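Local coordinates for exopolyphosphatase-related protein (Archaeoglobus fulgidus, PDB 3LLV), which probably binds NAD(P) through this Rossmann-type domain, part of a longer protein that may also bind nucleic acids, at residues 20-25 with 48-53; 58-63 with 92-97; 107-112 with 118-123. One frame throughout, in Å; residues are numbered along the deposited sequence.

Interaction 1: residues 20-25 with 48-53; sequences GLVREL and EGFDAV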
loop_
_atom_site.group_PDB
_atom_site.type_symbol
_atom_site.label_atom_id
_atom_site.label_comp_id
_atom_site.label_asym_id
_atom_site.label_seq_id
_atom_site.Cartn_x
_atom_site.Cartn_y
_atom_site.Cartn_z
ATOM N N GLY A 20 3.519 6.446 7.231
ATOM C CA GLY A 20 4.205 7.600 6.643
ATOM C C GLY A 20 3.480 8.129 5.412
ATOM O O GLY A 20 3.285 9.339 5.258
ATOM N N LEU A 21 3.052 7.214 4.545
ATOM C CA LEU A 21 2.296 7.586 3.347
ATOM C C LEU A 21 0.920 8.171 3.650
ATOM O O LEU A 21 0.499 9.116 3.000
ATOM C CB LEU A 21 2.144 6.371 2.424
ATOM C CG LEU A 21 3.394 6.098 1.595
ATOM C CD1 LEU A 21 3.355 4.696 0.976
ATOM C CD2 LEU A 21 3.571 7.159 0.523
ATOM N N VAL A 22 0.253 7.591 4.633
ATOM C CA VAL A 22 -1.043 8.114 5.119
ATOM C C VAL A 22 -0.869 9.571 5.565
ATOM O O VAL A 22 -1.721 10.402 5.277
ATOM C CB VAL A 22 -1.635 7.240 6.245
ATOM C CG1 VAL A 22 -2.908 7.888 6.825
ATOM C CG2 VAL A 22 -1.991 5.856 5.727
ATOM N N ARG A 23 0.231 9.940 6.208
ATOM C CA ARG A 23 0.470 11.331 6.610
ATOM C C ARG A 23 0.752 12.233 5.491
ATOM O O ARG A 23 0.221 13.296 5.387
ATOM C CB ARG A 23 1.682 11.425 7.488
ATOM C CG ARG A 23 1.466 11.033 8.842
ATOM C CD ARG A 23 2.645 11.404 9.669
ATOM N NE ARG A 23 2.975 12.804 9.650
ATOM C CZ ARG A 23 4.119 13.308 10.120
ATOM N NH1 ARG A 23 4.346 14.591 10.090
ATOM N NH2 ARG A 23 5.050 12.533 10.608
ATOM N N GLU A 24 1.668 11.812 4.653
ATOM C CA GLU A 24 2.130 12.672 3.588
ATOM C C GLU A 24 1.050 12.969 2.552
ATOM O O GLU A 24 0.954 14.095 2.070
ATOM C CB GLU A 24 3.371 12.082 2.925
ATOM C CG GLU A 24 4.135 13.082 2.069
ATOM C CD GLU A 24 5.460 12.545 1.577
ATOM O OE1 GLU A 24 6.009 13.108 0.599
ATOM O OE2 GLU A 24 5.942 11.549 2.160
ATOM N N LEU A 25 0.247 11.963 2.208
ATOM C CA LEU A 25 -0.843 12.155 1.256
ATOM C C LEU A 25 -1.949 13.046 1.815
ATOM O O LEU A 25 -2.494 13.895 1.108
ATOM C CB LEU A 25 -1.395 10.803 0.789
ATOM C CG LEU A 25 -0.447 10.015 -0.126
ATOM C CD1 LEU A 25 -0.879 8.551 -0.229
ATOM C CD2 LEU A 25 -0.341 10.639 -1.499
ATOM N N GLU A 48 -5.909 9.460 15.684
ATOM C CA GLU A 48 -5.231 10.637 15.196
ATOM C C GLU A 48 -6.052 11.400 14.181
ATOM O O GLU A 48 -5.624 12.458 13.698
ATOM C CB GLU A 48 -3.897 10.240 14.559
ATOM C CG GLU A 48 -3.021 9.506 15.526
ATOM C CD GLU A 48 -1.665 9.216 14.971
ATOM O OE1 GLU A 48 -1.533 9.129 13.735
ATOM O OE2 GLU A 48 -0.741 9.065 15.787
ATOM N N GLY A 49 -7.207 10.850 13.817
ATOM C CA GLY A 49 -8.095 11.543 12.899
ATOM C C GLY A 49 -7.939 11.091 11.471
ATOM O O GLY A 49 -8.443 11.735 10.548
ATOM N N PHE A 50 -7.243 9.979 11.284
ATOM C CA PHE A 50 -7.174 9.363 9.963
ATOM C C PHE A 50 -8.358 8.421 9.743
ATOM O O PHE A 50 -8.977 7.953 10.714
ATOM C CB PHE A 50 -5.824 8.657 9.739
ATOM C CG PHE A 50 -4.648 9.602 9.740
ATOM C CD1 PHE A 50 -4.490 10.530 8.714
ATOM C CD2 PHE A 50 -3.725 9.578 10.770
ATOM C CE1 PHE A 50 -3.394 11.406 8.694
ATOM C CE2 PHE A 50 -2.635 10.455 10.776
ATOM C CZ PHE A 50 -2.475 11.371 9.736
ATOM N N ASP A 51 -8.708 8.214 8.476
ATOM C CA ASP A 51 -9.714 7.223 8.090
ATOM C C ASP A 51 -9.017 5.876 7.978
ATOM O O ASP A 51 -8.094 5.718 7.175
ATOM C CB ASP A 51 -10.345 7.588 6.751
ATOM C CG ASP A 51 -11.098 8.901 6.800
ATOM O OD1 ASP A 51 -11.931 9.083 7.719
ATOM O OD2 ASP A 51 -10.858 9.746 5.912
ATOM N N ALA A 52 -9.429 4.922 8.803
ATOM C CA ALA A 52 -8.749 3.636 8.872
ATOM C C ALA A 52 -9.751 2.552 9.175
ATOM O O ALA A 52 -10.718 2.781 9.909
ATOM C CB ALA A 52 -7.643 3.669 9.947
ATOM N N VAL A 53 -9.531 1.373 8.600
ATOM C CA VAL A 53 -10.420 0.245 8.831
ATOM C C VAL A 53 -9.651 -1.064 9.073
ATOM O O VAL A 53 -8.611 -1.317 8.440
ATOM C CB VAL A 53 -11.450 0.123 7.652
ATOM C CG1 VAL A 53 -10.738 -0.085 6.294
ATOM C CG2 VAL A 53 -12.483 -0.967 7.917
#
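Val22 of helix 16-27 sets one methyl over the ring of Phe50, and this CH-pi contact is the tight part of the meeting between 20-25 and 48-53. Its CG1 lies 4.0 Å from the centroid of the Phe50 ring, 25° off the ring normal. It is displaced toward the rim, closest to Phe50 CD1 at 3.6 Å. CG1 owes this place to its position opposite the backbone N (chi1 174°), which carries that branch out from the helix toward the ring. A beta-branched valine suits the site because its second methyl can serve other neighbours, while a flat aromatic offers the first a broad face.

The solvent side is looser. Arg23 is exposed and meets Phe50 only through its aliphatic base, with CG 4.1 Å from Phe50 CZ. The chain then bends at chi3, and its guanidinium plane stands 42° from that of the ring, so no flat stack forms. Near the same ring, Glu48 OE1 lies at the edge, in plane. No hydrogen bond joins the two segments.

Just before Phe50, Gly49 closes the preceding helix in a Schellman motif with positive phi, where a CB would press on the carbonyl O of Glu48, and the chain can then turn into the strand.

Behind the contact, Val22 also packs on Val11 of strand 9-12 and Ala34 of strand 32-36, while Phe50 leans on Leu45 of helix 39-47. Asp51 and Val53 bond through their backbones to Ala34, placing the edge strand 51-54 beside strand 32-36, with helix 16-27 packed against the Rossmann sheet.

Interaction 2: residues 58-63 with 92-97; sequences TDESFY and RSVSDV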
loop_
_atom_site.group_PDB
_atom_site.type_symbol
_atom_site.label_atom_id
_atom_site.label_comp_id
_atom_site.label_asym_id
_atom_site.label_seq_id
_atom_site.Cartn_x
_atom_site.Cartn_y
_atom_site.Cartn_z
ATOM N N THR A 58 -6.497 -9.780 2.169
ATOM C CA THR A 58 -6.617 -10.889 1.222
ATOM C C THR A 58 -8.093 -11.300 1.049
ATOM O O THR A 58 -8.415 -12.204 0.296
ATOM C CB THR A 58 -5.711 -12.093 1.607
ATOM O OG1 THR A 58 -6.250 -12.761 2.749
ATOM C CG2 THR A 58 -4.312 -11.647 1.912
ATOM N N ASP A 59 -8.990 -10.570 1.695
ATOM C CA ASP A 59 -10.418 -10.845 1.644
ATOM C C ASP A 59 -11.034 -10.128 0.433
ATOM O O ASP A 59 -11.174 -8.922 0.438
ATOM C CB ASP A 59 -11.030 -10.430 3.012
ATOM C CG ASP A 59 -12.558 -10.471 3.066
ATOM O OD1 ASP A 59 -13.225 -10.966 2.126
ATOM O OD2 ASP A 59 -13.103 -10.012 4.104
ATOM N N GLU A 60 -11.369 -10.886 -0.611
ATOM C CA GLU A 60 -11.988 -10.310 -1.807
ATOM C C GLU A 60 -13.284 -9.553 -1.509
ATOM O O GLU A 60 -13.585 -8.551 -2.162
ATOM C CB GLU A 60 -12.255 -11.395 -2.854
ATOM C CG GLU A 60 -10.997 -11.908 -3.509
ATOM C CD GLU A 60 -11.269 -12.979 -4.552
ATOM O OE1 GLU A 60 -12.305 -12.913 -5.250
ATOM O OE2 GLU A 60 -10.408 -13.871 -4.710
ATOM N N SER A 61 -14.066 -10.018 -0.531
ATOM C CA SER A 61 -15.304 -9.321 -0.192
ATOM C C SER A 61 -15.042 -7.925 0.367
ATOM O O SER A 61 -15.879 -7.029 0.203
ATOM C CB SER A 61 -16.143 -10.120 0.803
ATOM O OG SER A 61 -16.539 -11.359 0.246
ATOM N N PHE A 62 -13.896 -7.737 1.029
ATOM C CA PHE A 62 -13.529 -6.393 1.463
ATOM C C PHE A 62 -13.414 -5.450 0.267
ATOM O O PHE A 62 -13.990 -4.352 0.265
ATOM C CB PHE A 62 -12.220 -6.384 2.273
ATOM C CG PHE A 62 -11.749 -4.999 2.584
ATOM C CD1 PHE A 62 -12.425 -4.184 3.511
ATOM C CD2 PHE A 62 -10.663 -4.482 1.921
ATOM C CE1 PHE A 62 -11.984 -2.887 3.756
ATOM C CE2 PHE A 62 -10.220 -3.200 2.188
ATOM C CZ PHE A 62 -10.894 -2.397 3.096
ATOM N N TYR A 63 -12.705 -5.892 -0.769
ATOM C CA TYR A 63 -12.549 -5.067 -1.975
ATOM C C TYR A 63 -13.856 -4.813 -2.684
ATOM O O TYR A 63 -14.081 -3.720 -3.204
ATOM C CB TYR A 63 -11.495 -5.646 -2.932
ATOM C CG TYR A 63 -10.156 -5.663 -2.263
ATOM C CD1 TYR A 63 -9.563 -4.470 -1.805
ATOM C CD2 TYR A 63 -9.488 -6.855 -2.049
ATOM C CE1 TYR A 63 -8.336 -4.493 -1.147
ATOM C CE2 TYR A 63 -8.259 -6.882 -1.406
ATOM C CZ TYR A 63 -7.693 -5.705 -0.952
ATOM O OH TYR A 63 -6.490 -5.781 -0.282
ATOM N N ARG A 92 -6.722 -8.056 -7.449
ATOM C CA ARG A 92 -6.869 -8.249 -8.894
ATOM C C ARG A 92 -8.041 -9.149 -9.327
ATOM O O ARG A 92 -8.545 -9.040 -10.475
ATOM C CB ARG A 92 -5.528 -8.696 -9.478
ATOM C CG ARG A 92 -4.561 -7.550 -9.602
ATOM C CD ARG A 92 -4.864 -6.717 -10.866
ATOM N NE ARG A 92 -4.030 -5.509 -10.887
ATOM C CZ ARG A 92 -4.351 -4.348 -10.326
ATOM N NH1 ARG A 92 -5.494 -4.180 -9.677
ATOM N NH2 ARG A 92 -3.489 -3.351 -10.345
ATOM N N SER A 93 -8.461 -10.030 -8.419
ATOM C CA SER A 93 -9.625 -10.881 -8.666
ATOM C C SER A 93 -10.909 -10.046 -8.697
ATOM O O SER A 93 -11.915 -10.480 -9.254
ATOM C CB SER A 93 -9.731 -11.977 -7.612
ATOM O OG SER A 93 -10.282 -11.456 -6.415
ATOM N N VAL A 94 -10.854 -8.848 -8.105
ATOM C CA VAL A 94 -11.993 -7.912 -8.016
ATOM C C VAL A 94 -11.880 -6.699 -8.953
ATOM O O VAL A 94 -12.892 -6.282 -9.533
ATOM C CB VAL A 94 -12.178 -7.396 -6.554
ATOM C CG1 VAL A 94 -13.330 -6.383 -6.446
ATOM C CG2 VAL A 94 -12.425 -8.581 -5.593
ATOM N N SER A 95 -10.677 -6.126 -9.087
ATOM C CA SER A 95 -10.549 -4.825 -9.731
ATOM C C SER A 95 -9.215 -4.660 -10.429
ATOM O O SER A 95 -8.203 -5.224 -9.978
ATOM C CB SER A 95 -10.665 -3.728 -8.668
ATOM O OG SER A 95 -10.490 -2.426 -9.214
ATOM N N ASP A 96 -9.221 -3.873 -11.498
ATOM C CA ASP A 96 -7.975 -3.467 -12.155
ATOM C C ASP A 96 -7.361 -2.173 -11.585
ATOM O O ASP A 96 -6.415 -1.617 -12.177
ATOM C CB ASP A 96 -8.162 -3.385 -13.681
ATOM C CG ASP A 96 -8.972 -2.169 -14.119
ATOM O OD1 ASP A 96 -9.485 -1.428 -13.249
ATOM O OD2 ASP A 96 -9.119 -1.985 -15.357
ATOM N N VAL A 97 -7.890 -1.699 -10.450
ATOM C CA VAL A 97 -7.445 -0.429 -9.893
ATOM C C VAL A 97 -5.909 -0.361 -9.813
ATOM O O VAL A 97 -5.250 -1.336 -9.423
ATOM C CB VAL A 97 -8.105 -0.133 -8.519
ATOM C CG1 VAL A 97 -7.798 -1.263 -7.491
ATOM C CG2 VAL A 97 -7.658 1.255 -8.013
#
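Val94, near the end of helix 81-94, fits against the first turn of helix 60-65, touching Glu60 with one methyl and Tyr63 with the other. Its CG2 lies 3.6 Å from Glu60 O and 3.9 Å from Glu60 CB, while CG1 reaches Tyr63 CB at 4.0 Å. The two branches can divide the work because CG1 stands opposite the backbone N (chi1 178°) and CG2 opposite the carbonyl carbon. Glu60 and Val94 run past each other in opposite directions, and the glutamate chain extends toward Ser93. That last approach is doubtful: Ser93 has two conformers, and the one given here sits too near the Glu60 carboxylate. Its hydroxyl is instead hydrogen-bonded to Ala90 O.

Further out, Tyr63 gives the contact only its CB; the ring turns away to Ile87 and Leu91 of helix 81-94, and its hydroxyl pairs with Pro57 O. Asp59 caps helix 60-65: its OD1 accepts from Ser61 N at 2.9 Å and from Phe62 N at 3.5 Å, both weak bonds. On the other segment, Arg92 fixes the loop after Val94. Its NH1 and NH2 grip Val97 O end-on, at 2.9 and 2.8 Å, close to the guanidinium plane, and NH1 also bonds Ser95 O. An ST turn at Ser95, whose OG accepts from Val97 N, adds a further hold.

Replacing Glu60 with a glycine removes its CB and would probably open a gap beside Val94 CG2, leaving that methyl with less to pack on.

The chemistry is therefore divided: a small van der Waals touch, methyls on a carbonyl oxygen and two CB atoms, joins the two helices, while the polar bonds act within each segment, weak ones starting helix 60-65 and firmer ones in the loop after Val94.

Interaction 3: residues 107-112 with 118-123; sequences KKKEEF and NLVVLV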
loop_
_atom_site.group_PDB
_atom_site.type_symbol
_atom_site.label_atom_id
_atom_site.label_comp_id
_atom_site.label_asym_id
_atom_site.label_seq_id
_atom_site.Cartn_x
_atom_site.Cartn_y
_atom_site.Cartn_z
ATOM N N LYS A 107 14.432 -10.932 -6.703
ATOM C CA LYS A 107 14.051 -12.081 -7.532
ATOM C C LYS A 107 12.534 -12.199 -7.747
ATOM O O LYS A 107 12.084 -12.838 -8.704
ATOM C CB LYS A 107 14.615 -13.396 -6.964
ATOM C CG LYS A 107 13.914 -13.849 -5.672
ATOM C CD LYS A 107 14.611 -15.096 -5.118
ATOM C CE LYS A 107 14.004 -15.551 -3.799
ATOM N NZ LYS A 107 14.414 -16.942 -3.477
ATOM N N LYS A 108 11.767 -11.567 -6.861
ATOM C CA LYS A 108 10.302 -11.658 -6.877
ATOM C C LYS A 108 9.619 -10.577 -7.693
ATOM O O LYS A 108 8.402 -10.616 -7.850
ATOM C CB LYS A 108 9.747 -11.697 -5.436
ATOM C CG LYS A 108 10.239 -12.924 -4.653
ATOM C CD LYS A 108 9.595 -13.058 -3.286
ATOM C CE LYS A 108 10.174 -14.309 -2.587
ATOM N NZ LYS A 108 9.588 -14.602 -1.251
ATOM N N LYS A 109 10.378 -9.629 -8.248
ATOM C CA LYS A 109 9.764 -8.502 -8.956
ATOM C C LYS A 109 8.845 -8.996 -10.090
ATOM O O LYS A 109 7.701 -8.542 -10.224
ATOM C CB LYS A 109 10.827 -7.505 -9.468
ATOM C CG LYS A 109 10.248 -6.256 -10.125
ATOM C CD LYS A 109 11.348 -5.311 -10.604
ATOM C CE LYS A 109 10.822 -4.266 -11.586
ATOM N NZ LYS A 109 11.893 -3.394 -12.153
ATOM N N GLU A 110 9.351 -9.931 -10.889
ATOM C CA GLU A 110 8.635 -10.403 -12.073
ATOM C C GLU A 110 7.291 -11.032 -11.727
ATOM O O GLU A 110 6.286 -10.734 -12.378
ATOM C CB GLU A 110 9.482 -11.382 -12.888
ATOM C CG GLU A 110 8.799 -11.856 -14.189
ATOM C CD GLU A 110 8.421 -10.712 -15.145
ATOM O OE1 GLU A 110 8.996 -9.601 -15.037
ATOM O OE2 GLU A 110 7.549 -10.932 -16.025
ATOM N N GLU A 111 7.272 -11.881 -10.699
ATOM C CA GLU A 111 6.008 -12.496 -10.286
ATOM C C GLU A 111 4.971 -11.470 -9.812
ATOM O O GLU A 111 3.771 -11.664 -10.034
ATOM C CB GLU A 111 6.207 -13.620 -9.271
ATOM C CG GLU A 111 6.530 -13.175 -7.872
ATOM C CD GLU A 111 6.668 -14.344 -6.895
ATOM O OE1 GLU A 111 7.053 -14.089 -5.738
ATOM O OE2 GLU A 111 6.394 -15.507 -7.268
ATOM N N PHE A 112 5.422 -10.368 -9.198
ATOM C CA PHE A 112 4.491 -9.304 -8.825
ATOM C C PHE A 112 3.951 -8.592 -10.072
ATOM O O PHE A 112 2.750 -8.292 -10.160
ATOM C CB PHE A 112 5.130 -8.327 -7.834
ATOM C CG PHE A 112 5.094 -8.814 -6.407
ATOM C CD1 PHE A 112 4.055 -8.421 -5.553
ATOM C CD2 PHE A 112 6.055 -9.691 -5.940
ATOM C CE1 PHE A 112 4.010 -8.886 -4.258
ATOM C CE2 PHE A 112 6.027 -10.160 -4.641
ATOM C CZ PHE A 112 4.985 -9.755 -3.789
ATOM N N ASN A 118 1.008 -2.687 -11.153
ATOM C CA ASN A 118 1.366 -1.658 -12.148
ATOM C C ASN A 118 2.791 -1.178 -11.965
ATOM O O ASN A 118 3.531 -0.977 -12.939
ATOM C CB ASN A 118 0.428 -0.468 -12.115
ATOM C CG ASN A 118 -1.006 -0.845 -12.448
ATOM O OD1 ASN A 118 -1.523 -0.582 -13.563
ATOM N ND2 ASN A 118 -1.658 -1.456 -11.505
ATOM N N LEU A 119 3.176 -0.982 -10.708
ATOM C CA LEU A 119 4.539 -0.603 -10.359
ATOM C C LEU A 119 4.961 -1.399 -9.133
ATOM O O LEU A 119 4.148 -1.651 -8.246
ATOM C CB LEU A 119 4.658 0.877 -10.039
ATOM C CG LEU A 119 4.462 1.843 -11.199
ATOM C CD1 LEU A 119 4.516 3.300 -10.707
ATOM C CD2 LEU A 119 5.507 1.619 -12.323
ATOM N N VAL A 120 6.230 -1.791 -9.132
ATOM C CA VAL A 120 6.870 -2.411 -7.995
ATOM C C VAL A 120 7.874 -1.433 -7.364
ATOM O O VAL A 120 8.713 -0.858 -8.065
ATOM C CB VAL A 120 7.519 -3.736 -8.403
ATOM C CG1 VAL A 120 8.517 -4.225 -7.318
ATOM C CG2 VAL A 120 6.435 -4.764 -8.676
ATOM N N VAL A 121 7.780 -1.241 -6.049
ATOM C CA VAL A 121 8.803 -0.499 -5.320
ATOM C C VAL A 121 9.675 -1.558 -4.653
ATOM O O VAL A 121 9.254 -2.183 -3.686
ATOM C CB VAL A 121 8.168 0.429 -4.280
ATOM C CG1 VAL A 121 9.224 0.978 -3.281
ATOM C CG2 VAL A 121 7.446 1.587 -4.978
ATOM N N LEU A 122 10.846 -1.778 -5.192
ATOM C CA LEU A 122 11.776 -2.681 -4.565
ATOM C C LEU A 122 12.476 -1.974 -3.437
ATOM O O LEU A 122 12.998 -0.961 -3.640
ATOM C CB LEU A 122 12.849 -3.125 -5.559
ATOM C CG LEU A 122 12.487 -4.220 -6.541
ATOM C CD1 LEU A 122 13.651 -4.453 -7.515
ATOM C CD2 LEU A 122 12.192 -5.475 -5.835
ATOM N N VAL A 123 12.517 -2.589 -2.274
ATOM C CA VAL A 123 13.097 -1.944 -1.094
ATOM C C VAL A 123 14.543 -1.535 -1.379
ATOM O O VAL A 123 14.936 -0.402 -1.090
ATOM C CB VAL A 123 12.931 -2.805 0.159
ATOM C CG1 VAL A 123 13.669 -2.175 1.364
ATOM C CG2 VAL A 123 11.439 -2.884 0.466
HETATM O O HOH W 1 10.747 -1.460 -9.912
#
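Lys109 and Phe112 pack on Val120 and Leu122 in a helix-on-strand contact within a beta-alpha-beta unit of the Rossmann fold, where helix 109-114 links strand 99-103 to strand 119-122. The latter is the last strand at one edge of the parallel sheet, bonded through the backbones of Leu119 and Val121 to strand 99-103.

Because side chains alternate along a strand, Val120 and Leu122 both aim their CB atoms at the helix, while that of Leu119 points away. Val120 is the middle of the contact. One methyl, CG1, lies 3.9 Å from Lys109 CG, and the other, CG2, is the same 3.9 Å from Phe112 CB, so the valine reaches two residues spaced nearly one helical turn apart. The branching of valine, common in beta strands, suits this double task.

Lys109 leaves the helix with CG opposite the backbone N (chi1 -176°) and stays extended, which carries its methylenes across the strand. It crosses the Leu122 side chain at about a right angle, its CD touching Leu122 CD1 at 3.9 Å. A lysine suits such a rim, since its long aliphatic part can cover apolar groups while the ammonium remains at the surface.

Phe112 brings only its CB to this strand. Its ring heads elsewhere, toward Val103 of strand 99-103 and Asn84 and Leu85 of helix 81-94, so that helix 109-114 also meets the sheet and the neighbouring helix 81-94. Nearby, Lys108 reaches the same helix by a salt bridge to Glu82.

No direct hydrogen bond crosses between the segments; instead one water donates to Val120 O at 2.8 Å and accepts a weak bond from Lys109 NZ at 3.2 Å.

How the interactions relate
The three contacts follow one another along the chain, each closing before the next opens, and all belong to one Rossmann-type domain. Interactions 1 and 3 involve the two edge strands of the six-stranded parallel sheet, 51-54 and 119-122; their centres are 24 Å apart, on opposite sides of the chain's centre, and the two contacts do not touch (nearest atoms about 8 Å apart). Interaction 2, its centre 21 Å from interaction 1 and 19 Å from interaction 3, joins helices 60-65 and 81-94. It meets interaction 1 where Val53 CG1 packs on Phe62 CZ at 3.9 Å, and borders interaction 3 near Arg92 and Asn118. Together they are three local contacts spread along one domain.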